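Local coordinates for protein fatty acid CoA ligase (Marinactinospora thermotolerans, PDB 6SQ8) that binds adenosine monophosphate and 1-ethanoyl-9H-pyrido[3,4-b]indole-3-carboxylic acid as a member of the ANL superfamily of AMP-binding enzymes, at residues R32-L37 with N59-I64; A230-I235 with P260-S265; R410-V415 with D466-R471. All coordinates share one frame; numbering follows the deposited sequence.

Contact 1. Residues R32-L37 with N59-I64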
loop_
_atom_site.group_PDB
_atom_site.type_symbol
_atom_site.label_atom_id
_atom_site.label_comp_id
_atom_site.label_asym_id
_atom_site.label_seq_id
_atom_site.Cartn_x
_atom_site.Cartn_y
_atom_site.Cartn_z
ATOM N N ARG A 32 12.803 -12.330 -19.233
ATOM C CA ARG A 32 14.055 -12.891 -18.709
ATOM C C ARG A 32 15.232 -12.215 -19.420
ATOM O O ARG A 32 16.159 -11.712 -18.758
ATOM C CB ARG A 32 14.101 -14.409 -18.906
ATOM C CG ARG A 32 13.247 -15.221 -17.947
ATOM C CD ARG A 32 13.044 -16.628 -18.502
ATOM N NE ARG A 32 12.217 -17.501 -17.676
ATOM C CZ ARG A 32 12.571 -17.946 -16.467
ATOM N NH1 ARG A 32 13.770 -17.657 -15.984
ATOM N NH2 ARG A 32 11.715 -18.646 -15.733
ATOM N N HIS A 33 15.140 -12.162 -20.759
ATOM C CA HIS A 33 16.129 -11.520 -21.606
ATOM C C HIS A 33 16.377 -10.065 -21.148
ATOM O O HIS A 33 17.530 -9.628 -21.042
ATOM C CB HIS A 33 15.713 -11.625 -23.087
ATOM C CG HIS A 33 16.662 -10.930 -24.015
ATOM N ND1 HIS A 33 16.592 -9.560 -24.276
ATOM C CD2 HIS A 33 17.725 -11.391 -24.721
ATOM C CE1 HIS A 33 17.562 -9.224 -25.107
ATOM N NE2 HIS A 33 18.271 -10.327 -25.390
ATOM N N GLN A 34 15.301 -9.321 -20.867
ATOM C CA GLN A 34 15.411 -7.905 -20.489
ATOM C C GLN A 34 16.099 -7.743 -19.130
ATOM O O GLN A 34 16.801 -6.764 -18.907
ATOM C CB GLN A 34 14.041 -7.234 -20.495
ATOM C CG GLN A 34 13.879 -6.338 -21.711
ATOM C CD GLN A 34 14.394 -4.941 -21.485
ATOM O OE1 GLN A 34 14.529 -4.471 -20.358
ATOM N NE2 GLN A 34 14.672 -4.248 -22.575
ATOM N N VAL A 35 15.881 -8.696 -18.224
ATOM C CA VAL A 35 16.502 -8.631 -16.920
ATOM C C VAL A 35 18.016 -8.782 -17.102
ATOM O O VAL A 35 18.797 -8.025 -16.507
ATOM C CB VAL A 35 15.936 -9.687 -15.954
ATOM C CG1 VAL A 35 16.683 -9.671 -14.624
ATOM C CG2 VAL A 35 14.446 -9.490 -15.722
ATOM N N ARG A 36 18.401 -9.761 -17.928
ATOM C CA ARG A 36 19.805 -10.061 -18.201
ATOM C C ARG A 36 20.480 -8.809 -18.779
ATOM O O ARG A 36 21.548 -8.374 -18.309
ATOM C CB ARG A 36 19.928 -11.219 -19.195
ATOM C CG ARG A 36 19.416 -12.567 -18.716
ATOM C CD ARG A 36 19.671 -13.609 -19.781
ATOM N NE ARG A 36 18.729 -14.708 -19.689
ATOM C CZ ARG A 36 17.983 -15.151 -20.692
ATOM N NH1 ARG A 36 18.070 -14.560 -21.873
ATOM N NH2 ARG A 36 17.194 -16.212 -20.527
ATOM N N LEU A 37 19.818 -8.231 -19.784
ATOM C CA LEU A 37 20.271 -7.042 -20.476
ATOM C C LEU A 37 20.504 -5.890 -19.490
ATOM O O LEU A 37 21.591 -5.322 -19.427
ATOM C CB LEU A 37 19.210 -6.677 -21.517
ATOM C CG LEU A 37 19.666 -5.699 -22.605
ATOM C CD1 LEU A 37 18.994 -6.040 -23.932
ATOM C CD2 LEU A 37 19.401 -4.251 -22.212
ATOM N N ASN A 59 3.877 2.550 -15.047
ATOM C CA ASN A 59 3.538 1.144 -14.932
ATOM C C ASN A 59 3.782 0.473 -16.280
ATOM O O ASN A 59 2.842 0.221 -17.011
ATOM C CB ASN A 59 2.101 0.925 -14.453
ATOM C CG ASN A 59 1.942 1.092 -12.955
ATOM O OD1 ASN A 59 2.723 1.815 -12.321
ATOM N ND2 ASN A 59 0.945 0.417 -12.392
ATOM N N THR A 60 5.051 0.169 -16.576
ATOM C CA THR A 60 5.483 -0.471 -17.846
ATOM C C THR A 60 6.141 -1.822 -17.554
ATOM O O THR A 60 6.685 -2.019 -16.480
ATOM C CB THR A 60 6.497 0.401 -18.587
ATOM O OG1 THR A 60 7.744 0.327 -17.889
ATOM C CG2 THR A 60 6.050 1.843 -18.676
ATOM N N TRP A 61 6.136 -2.727 -18.530
ATOM C CA TRP A 61 6.672 -4.048 -18.305
ATOM C C TRP A 61 8.190 -4.004 -18.114
ATOM O O TRP A 61 8.759 -4.846 -17.432
ATOM C CB TRP A 61 6.269 -4.992 -19.433
ATOM C CG TRP A 61 6.980 -4.797 -20.734
ATOM C CD1 TRP A 61 6.537 -4.096 -21.814
ATOM C CD2 TRP A 61 8.226 -5.383 -21.126
ATOM N NE1 TRP A 61 7.422 -4.197 -22.850
ATOM C CE2 TRP A 61 8.468 -4.982 -22.457
ATOM C CE3 TRP A 61 9.169 -6.197 -20.486
ATOM C CZ2 TRP A 61 9.616 -5.360 -23.150
ATOM C CZ3 TRP A 61 10.306 -6.569 -21.174
ATOM C CH2 TRP A 61 10.520 -6.157 -22.489
ATOM N N ARG A 62 8.849 -3.018 -18.710
ATOM C CA ARG A 62 10.294 -2.895 -18.563
ATOM C C ARG A 62 10.643 -2.496 -17.123
ATOM O O ARG A 62 11.699 -2.847 -16.622
ATOM C CB ARG A 62 10.886 -1.914 -19.578
ATOM C CG ARG A 62 11.087 -2.513 -20.968
ATOM C CD ARG A 62 11.720 -1.494 -21.914
ATOM N NE ARG A 62 11.875 -2.015 -23.272
ATOM C CZ ARG A 62 10.876 -2.130 -24.145
ATOM N NH1 ARG A 62 9.653 -1.741 -23.834
ATOM N NH2 ARG A 62 11.095 -2.669 -25.328
ATOM N N ALA A 63 9.748 -1.781 -16.453
ATOM C CA ALA A 63 10.004 -1.345 -15.083
ATOM C C ALA A 63 9.981 -2.542 -14.120
ATOM O O ALA A 63 10.597 -2.491 -13.040
ATOM C CB ALA A 63 9.015 -0.277 -14.671
ATOM N N ILE A 64 9.236 -3.584 -14.501
ATOM C CA ILE A 64 9.175 -4.849 -13.776
ATOM C C ILE A 64 10.564 -5.510 -13.821
ATOM O O ILE A 64 11.094 -5.961 -12.760
ATOM C CB ILE A 64 8.066 -5.767 -14.346
ATOM C CG1 ILE A 64 6.675 -5.201 -14.076
ATOM C CG2 ILE A 64 8.196 -7.181 -13.815
ATOM C CD1 ILE A 64 5.555 -6.032 -14.638
#

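Contact 2. Residues A230-I235 with P260-S265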
loop_
_atom_site.group_PDB
_atom_site.type_symbol
_atom_site.label_atom_id
_atom_site.label_comp_id
_atom_site.label_asym_id
_atom_site.label_seq_id
_atom_site.Cartn_x
_atom_site.Cartn_y
_atom_site.Cartn_z
ATOM N N ALA A 230 -12.157 0.873 -17.532
ATOM C CA ALA A 230 -10.941 0.219 -18.048
ATOM C C ALA A 230 -10.658 -1.077 -17.284
ATOM O O ALA A 230 -10.315 -2.073 -17.903
ATOM C CB ALA A 230 -9.777 1.170 -17.958
ATOM N N VAL A 231 -10.793 -1.033 -15.952
ATOM C CA VAL A 231 -10.564 -2.180 -15.076
ATOM C C VAL A 231 -11.582 -3.276 -15.391
ATOM O O VAL A 231 -11.231 -4.430 -15.522
ATOM C CB VAL A 231 -10.614 -1.770 -13.596
ATOM C CG1 VAL A 231 -10.708 -2.973 -12.683
ATOM C CG2 VAL A 231 -9.416 -0.914 -13.229
ATOM N N LEU A 232 -12.842 -2.883 -15.509
ATOM C CA LEU A 232 -13.921 -3.796 -15.899
ATOM C C LEU A 232 -13.566 -4.484 -17.217
ATOM O O LEU A 232 -13.643 -5.709 -17.321
ATOM C CB LEU A 232 -15.225 -3.006 -16.044
ATOM C CG LEU A 232 -16.350 -3.323 -15.068
ATOM C CD1 LEU A 232 -15.863 -4.022 -13.808
ATOM C CD2 LEU A 232 -17.114 -2.059 -14.727
ATOM N N GLU A 233 -13.175 -3.673 -18.211
ATOM C CA GLU A 233 -12.873 -4.148 -19.554
ATOM C C GLU A 233 -11.692 -5.119 -19.457
ATOM O O GLU A 233 -11.748 -6.223 -19.998
ATOM C CB GLU A 233 -12.602 -2.952 -20.478
ATOM C CG GLU A 233 -12.914 -3.174 -21.939
ATOM C CD GLU A 233 -11.835 -3.941 -22.699
ATOM O OE1 GLU A 233 -10.622 -3.548 -22.582
ATOM O OE2 GLU A 233 -12.202 -4.952 -23.407
ATOM N N ALA A 234 -10.648 -4.708 -18.733
ATOM C CA ALA A 234 -9.415 -5.486 -18.593
ATOM C C ALA A 234 -9.711 -6.832 -17.940
ATOM O O ALA A 234 -9.174 -7.836 -18.359
ATOM C CB ALA A 234 -8.376 -4.731 -17.790
ATOM N N ILE A 235 -10.550 -6.836 -16.903
ATOM C CA ILE A 235 -10.835 -8.065 -16.189
ATOM C C ILE A 235 -11.467 -9.068 -17.157
ATOM O O ILE A 235 -11.084 -10.214 -17.170
ATOM C CB ILE A 235 -11.699 -7.801 -14.947
ATOM C CG1 ILE A 235 -10.911 -7.009 -13.897
ATOM C CG2 ILE A 235 -12.240 -9.098 -14.375
ATOM C CD1 ILE A 235 -11.749 -6.480 -12.753
ATOM N N PRO A 260 -22.919 -5.048 -13.776
ATOM C CA PRO A 260 -23.723 -6.243 -14.054
ATOM C C PRO A 260 -23.678 -6.698 -15.529
ATOM O O PRO A 260 -23.782 -7.890 -15.801
ATOM C CB PRO A 260 -25.135 -5.818 -13.611
ATOM C CG PRO A 260 -25.119 -4.299 -13.716
ATOM C CD PRO A 260 -23.724 -3.918 -13.283
ATOM N N ARG A 261 -23.506 -5.742 -16.451
ATOM C CA ARG A 261 -23.278 -5.985 -17.902
ATOM C C ARG A 261 -21.986 -6.810 -18.106
ATOM O O ARG A 261 -21.937 -7.672 -18.972
ATOM C CB ARG A 261 -23.221 -4.631 -18.633
ATOM C CG ARG A 261 -23.330 -4.638 -20.156
ATOM C CD ARG A 261 -22.765 -3.378 -20.834
ATOM N N SER A 262 -20.950 -6.547 -17.301
ATOM C CA SER A 262 -19.591 -7.141 -17.442
ATOM C C SER A 262 -19.533 -8.584 -16.933
ATOM O O SER A 262 -20.272 -8.953 -15.993
ATOM C CB SER A 262 -18.558 -6.319 -16.701
ATOM O OG SER A 262 -18.569 -4.976 -17.146
ATOM N N ASP A 263 -18.627 -9.368 -17.544
ATOM C CA ASP A 263 -18.372 -10.768 -17.162
ATOM C C ASP A 263 -17.075 -10.817 -16.358
ATOM O O ASP A 263 -15.994 -10.682 -16.917
ATOM C CB ASP A 263 -18.295 -11.721 -18.363
ATOM C CG ASP A 263 -17.959 -13.164 -18.014
ATOM O OD1 ASP A 263 -17.957 -13.515 -16.805
ATOM O OD2 ASP A 263 -17.699 -13.941 -18.959
ATOM N N LEU A 264 -17.219 -11.010 -15.046
ATOM C CA LEU A 264 -16.117 -11.033 -14.126
ATOM C C LEU A 264 -16.002 -12.425 -13.498
ATOM O O LEU A 264 -15.457 -12.561 -12.403
ATOM C CB LEU A 264 -16.348 -9.975 -13.047
ATOM C CG LEU A 264 -16.693 -8.570 -13.539
ATOM C CD1 LEU A 264 -16.759 -7.608 -12.367
ATOM C CD2 LEU A 264 -15.702 -8.060 -14.566
ATOM N N SER A 265 -16.452 -13.460 -14.218
ATOM C CA SER A 265 -16.433 -14.829 -13.699
ATOM C C SER A 265 -14.997 -15.306 -13.477
ATOM O O SER A 265 -14.804 -16.240 -12.717
ATOM C CB SER A 265 -17.194 -15.780 -14.596
ATOM O OG SER A 265 -16.860 -15.579 -15.952
#

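Contact 3. Residues R410-V415 with D466-R471. With AMP (adenosine monophosphate), chain G.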
loop_
_atom_site.group_PDB
_atom_site.type_symbol
_atom_site.label_atom_id
_atom_site.label_comp_id
_atom_site.label_asym_id
_atom_site.label_seq_id
_atom_site.Cartn_x
_atom_site.Cartn_y
_atom_site.Cartn_z
ATOM N N ARG A 410 -12.163 6.513 14.223
ATOM C CA ARG A 410 -12.708 5.599 13.210
ATOM C C ARG A 410 -14.068 5.053 13.670
ATOM O O ARG A 410 -14.945 4.855 12.849
ATOM C CB ARG A 410 -11.722 4.484 12.842
ATOM C CG ARG A 410 -10.593 4.969 11.947
ATOM C CD ARG A 410 -9.833 3.879 11.216
ATOM N NE ARG A 410 -8.411 4.222 11.098
ATOM C CZ ARG A 410 -7.456 3.359 10.792
ATOM N NH1 ARG A 410 -7.782 2.124 10.456
ATOM N NH2 ARG A 410 -6.189 3.716 10.811
ATOM N N ARG A 411 -14.251 4.848 14.975
ATOM C CA ARG A 411 -15.530 4.394 15.505
ATOM C C ARG A 411 -16.602 5.446 15.192
ATOM O O ARG A 411 -17.720 5.087 14.841
ATOM C CB ARG A 411 -15.483 4.098 17.015
ATOM C CG ARG A 411 -14.669 2.871 17.408
ATOM C CD ARG A 411 -15.227 1.860 18.415
ATOM N NE ARG A 411 -16.076 2.367 19.494
ATOM C CZ ARG A 411 -15.685 2.627 20.748
ATOM N NH1 ARG A 411 -14.441 2.389 21.141
ATOM N NH2 ARG A 411 -16.561 3.088 21.627
ATOM N N VAL A 412 -16.262 6.745 15.288
ATOM C CA VAL A 412 -17.212 7.822 15.043
ATOM C C VAL A 412 -17.552 7.895 13.545
ATOM O O VAL A 412 -18.714 8.129 13.175
ATOM C CB VAL A 412 -16.688 9.172 15.576
ATOM C CG1 VAL A 412 -17.678 10.318 15.341
ATOM C CG2 VAL A 412 -16.371 9.075 17.053
ATOM N N GLU A 413 -16.544 7.697 12.686
ATOM C CA GLU A 413 -16.710 7.708 11.226
ATOM C C GLU A 413 -17.615 6.551 10.774
ATOM O O GLU A 413 -18.461 6.741 9.901
ATOM C CB GLU A 413 -15.348 7.609 10.535
ATOM C CG GLU A 413 -14.480 8.848 10.711
ATOM C CD GLU A 413 -12.988 8.663 10.450
ATOM O OE1 GLU A 413 -12.579 7.553 10.002
ATOM O OE2 GLU A 413 -12.242 9.629 10.719
ATOM N N HIS A 414 -17.414 5.361 11.356
ATOM C CA HIS A 414 -18.203 4.164 11.021
ATOM C C HIS A 414 -19.698 4.467 11.212
ATOM O O HIS A 414 -20.518 4.170 10.335
ATOM C CB HIS A 414 -17.740 2.931 11.827
ATOM C CG HIS A 414 -16.386 2.412 11.463
ATOM N ND1 HIS A 414 -15.669 1.529 12.293
ATOM C CD2 HIS A 414 -15.591 2.653 10.383
ATOM C CE1 HIS A 414 -14.509 1.232 11.725
ATOM N NE2 HIS A 414 -14.433 1.916 10.542
ATOM N N VAL A 415 -20.035 5.088 12.351
ATOM C CA VAL A 415 -21.424 5.426 12.692
ATOM C C VAL A 415 -21.983 6.469 11.714
ATOM O O VAL A 415 -23.077 6.317 11.208
ATOM C CB VAL A 415 -21.544 5.903 14.153
ATOM C CG1 VAL A 415 -22.925 6.436 14.432
ATOM C CG2 VAL A 415 -21.230 4.814 15.159
ATOM N N ASP A 466 -22.232 10.433 24.681
ATOM C CA ASP A 466 -22.139 11.891 24.599
ATOM C C ASP A 466 -20.747 12.351 24.148
ATOM O O ASP A 466 -20.649 13.289 23.390
ATOM C CB ASP A 466 -22.486 12.563 25.928
ATOM C CG ASP A 466 -23.965 12.575 26.317
ATOM O OD1 ASP A 466 -24.812 12.934 25.447
ATOM O OD2 ASP A 466 -24.248 12.247 27.518
ATOM N N LEU A 467 -19.680 11.711 24.634
ATOM C CA LEU A 467 -18.330 12.207 24.432
ATOM C C LEU A 467 -17.930 12.140 22.959
ATOM O O LEU A 467 -17.126 12.969 22.500
ATOM C CB LEU A 467 -17.353 11.364 25.247
ATOM C CG LEU A 467 -17.384 11.539 26.764
ATOM C CD1 LEU A 467 -16.315 10.673 27.412
ATOM C CD2 LEU A 467 -17.148 12.984 27.156
ATOM N N HIS A 468 -18.488 11.155 22.240
ATOM C CA HIS A 468 -18.135 10.893 20.838
ATOM C C HIS A 468 -18.817 11.838 19.852
ATOM O O HIS A 468 -18.439 11.867 18.696
ATOM C CB HIS A 468 -18.476 9.448 20.465
ATOM C CG HIS A 468 -17.655 8.465 21.227
ATOM N ND1 HIS A 468 -17.951 8.133 22.540
ATOM C CD2 HIS A 468 -16.562 7.761 20.875
ATOM C CE1 HIS A 468 -17.084 7.241 22.956
ATOM N NE2 HIS A 468 -16.217 7.015 21.954
ATOM N N VAL A 469 -19.835 12.567 20.307
ATOM C CA VAL A 469 -20.648 13.383 19.424
ATOM C C VAL A 469 -19.818 14.555 18.917
ATOM O O VAL A 469 -19.236 15.306 19.698
ATOM C CB VAL A 469 -21.955 13.868 20.082
ATOM C CG1 VAL A 469 -22.748 14.740 19.124
ATOM C CG2 VAL A 469 -22.824 12.711 20.566
ATOM N N PRO A 470 -19.741 14.741 17.581
ATOM C CA PRO A 470 -19.065 15.898 17.011
ATOM C C PRO A 470 -19.835 17.193 17.291
ATOM O O PRO A 470 -21.013 17.258 17.003
ATOM C CB PRO A 470 -18.995 15.664 15.496
ATOM C CG PRO A 470 -19.703 14.351 15.242
ATOM C CD PRO A 470 -20.272 13.844 16.553
ATOM N N ARG A 471 -19.133 18.202 17.819
ATOM C CA ARG A 471 -19.683 19.526 18.019
ATOM C C ARG A 471 -19.901 20.205 16.665
ATOM O O ARG A 471 -20.942 20.760 16.423
ATOM C CB ARG A 471 -18.758 20.366 18.915
ATOM C CG ARG A 471 -19.221 21.802 19.123
ATOM C CD ARG A 471 -18.797 22.341 20.475
ATOM N NE ARG A 471 -17.723 23.307 20.374
ATOM C CZ ARG A 471 -17.005 23.711 21.401
ATOM N NH1 ARG A 471 -16.782 22.895 22.423
ATOM N NH2 ARG A 471 -16.524 24.941 21.407
HETATM P P AMP G . 1.941 3.716 5.941
HETATM O O1P AMP G . 2.647 2.498 5.420
HETATM O O2P AMP G . 2.506 4.271 7.256
HETATM O O3P AMP G . 1.772 4.745 4.844
HETATM O "O5'" AMP G . 0.429 3.158 6.247
HETATM C "C5'" AMP G . 0.035 2.299 7.336
HETATM C "C4'" AMP G . -1.314 2.691 7.931
HETATM O "O4'" AMP G . -2.364 2.701 6.975
HETATM C "C3'" AMP G . -1.777 1.701 8.962
HETATM O "O3'" AMP G . -1.290 2.185 10.181
HETATM C "C2'" AMP G . -3.302 1.657 8.899
HETATM O "O2'" AMP G . -4.032 2.486 9.833
HETATM C "C1'" AMP G . -3.580 2.127 7.481
HETATM N N9 AMP G . -4.027 0.960 6.675
HETATM C C8 AMP G . -3.339 0.292 5.720
HETATM N N7 AMP G . -4.091 -0.723 5.214
HETATM C C5 AMP G . -5.277 -0.707 5.863
HETATM C C6 AMP G . -6.530 -1.501 5.836
HETATM N N6 AMP G . -6.686 -2.526 4.990
HETATM N N1 AMP G . -7.515 -1.141 6.681
HETATM C C2 AMP G . -7.372 -0.095 7.542
HETATM N N3 AMP G . -6.263 0.673 7.636
HETATM C C4 AMP G . -5.218 0.411 6.828
#

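Contact 1. Residues R32-L37 with N59-I64
Two helices of the AMP-binding region, 28-44 and 61-72, meet where Gln34 of the first reaches the paired side chains of Trp61 and Arg62 at the start of the second. The backbones come nearest at Gln34 and Arg62, CA to CA 7.4 Å, and the CB of Gln34 points at the second helix. Its aliphatic part does the packing against the indole: CG comes within 3.5 Å of Trp61 CH2, and CB sits 3.9 Å from Trp61 CZ3, so the far corner of the six-membered ring is what meets the glutamine. A bend at chi2 (-87°) then swings the amide away from the ring, and the amide plane stands 80° to that of the indole. This turn brings NE2 to 3.6 Å from Arg62 NE. As modelled, both atoms are nitrogens, and no hydrogen bond joins them; Gln34 OE1 touches the Arg62 chain at CG.

Arg62 itself is laid across its neighbour. Its CG lies 3.7 Å above the centre of the Trp61 ring, the chain runs extended to NE, and one face of the guanidinium covers Trp61 CZ2. Gln34 therefore packs against an indole and an arginine already layered on each other, by van der Waals contact, with no hydrogen bond across the segments. Thr60 starts this second helix as its N-cap: OG1 accepts from Ala63 N at 3.2 Å, and the same oxygen is hydrogen-bonded to Glu104.

Trp61 also rests on Arg30 and Leu31 of helix 28-44. Strand 17-20, through Val19 against Trp61, and the loop residue Leu136, which touches both Gln34 and Arg62, border the contact itself, while helix 28-44 also packs on Met11 of helix 5-13 through Arg32 and Val35.

Contact 2. Residues A230-I235 with P260-S265
Leu264 spreads its two methyls over Leu232 and Ile235, one helical turn apart on helix 228-237. With CG beside the backbone N (chi1 -51°) and a nearly extended second torsion, the leucine fork opens toward the helix: CD1 is 4.0 Å from Leu232 CD1, and CD2 is 3.6 Å from Ile235 CG2. Both pairs are purely apolar. In Ile235, CG2, anti to the backbone N, is the methyl that meets Leu264, with CB just behind it.

Leu232 has a less regular conformation. Its chi1 of -115° falls between the staggered positions, and at this resolution the exact rotation is best read with caution. As modelled, it sets CG 3.5 Å from Ser262 OG while CD1 remains turned to Leu264. The serine hydroxyl makes no polar bond to the helix; it is hydrogen-bonded to the carbonyl of Ala258 earlier in the loop, so Leu232 meets it by van der Waals contact.

Directly before Leu264, Asp263, whose CB points away from the helix, shapes the loop as an Asx turn: OD1 accepts from Ser265 N at 3.0 Å, the donor lying on the anti side and 33° out of the carboxylate plane. The other carboxylate oxygen forms a salt bridge with Arg239, just beyond the helix.

Leu232 also packs on Leu253 of helix 247-255 and Ile235 on Leu197 of strand 195-198, so the loop leading to strand 269-273 lies along a helix that is itself set against strand 195-198 and helix 247-255.

Contact 3. Residues R410-V415 with D466-R471
Val412 and His468 each point CB toward the opposite segment, and the valine meets the edge of the imidazole instead of a face. Val412 CG2 lies near the plane of the ring, 4.0 Å from His468 CD2, and is equally distant from His468 CB. Both valine methyls also approach the carbonyl oxygen of His468, with CG1 3.8 Å from that O. Both methyls thus rest on the His468 carbonyl oxygen, and CG2 also reaches the ring edge.

Arg411 comes to the same histidine from another quarter. Bends at chi2 and chi3 turn its chain back, placing NH2 4.0 Å from His468 NE2, with the guanidinium and imidazole planes inclined at 41°. The approach is oblique and no hydrogen bond is made, so Arg411 adds a distant, unbonded approach beside the valine contact. His468 rests in addition on Val460 of helix 453-463 and on Val407, and Val412 shares Val407 and adds Leu464.

Arg410, one residue earlier on the helix, is directed elsewhere, toward adenosine monophosphate. Its NH2 donates to the O2' of the nucleotide at 2.7 Å with an N-H...O angle of 156°, and the ribose oxygen lies at the edge of the guanidinium, in its plane. NH1 sits close to the adenine, 3.5 Å from N3. The nucleotide is held further by Asp380, Gln295, Asn296, Gln300 and Lys486.

Helix 409-418 thus has one flank on the loop ahead of strand 472-475 and extends an arginine to the ribose, an arrangement consistent with ANL enzymes, in which a small C-terminal domain meets the large AMP-binding domain at the nucleotide site.

In the fold
From the N terminus the three contacts follow one another in series, none enclosing or crossing another. Contact 1 closes a short connection through strand 52-56, bringing helix 61-72 back on helix 28-44. Much further along, contact 2 closes another short connection, through strand 242-245 and helix 247-255, and binds the loop ahead of strand 269-273 to helix 228-237. Both belong to the AMP-binding region, with centres 28 Å apart. Contact 3 closes the longest loop, fifty residues including strands 422-432 and 438-445 and helix 453-463, within the C-terminal region. It lies across the centre of the chain from contact 1, 49 Å between centres, and alone adjoins adenosine monophosphate.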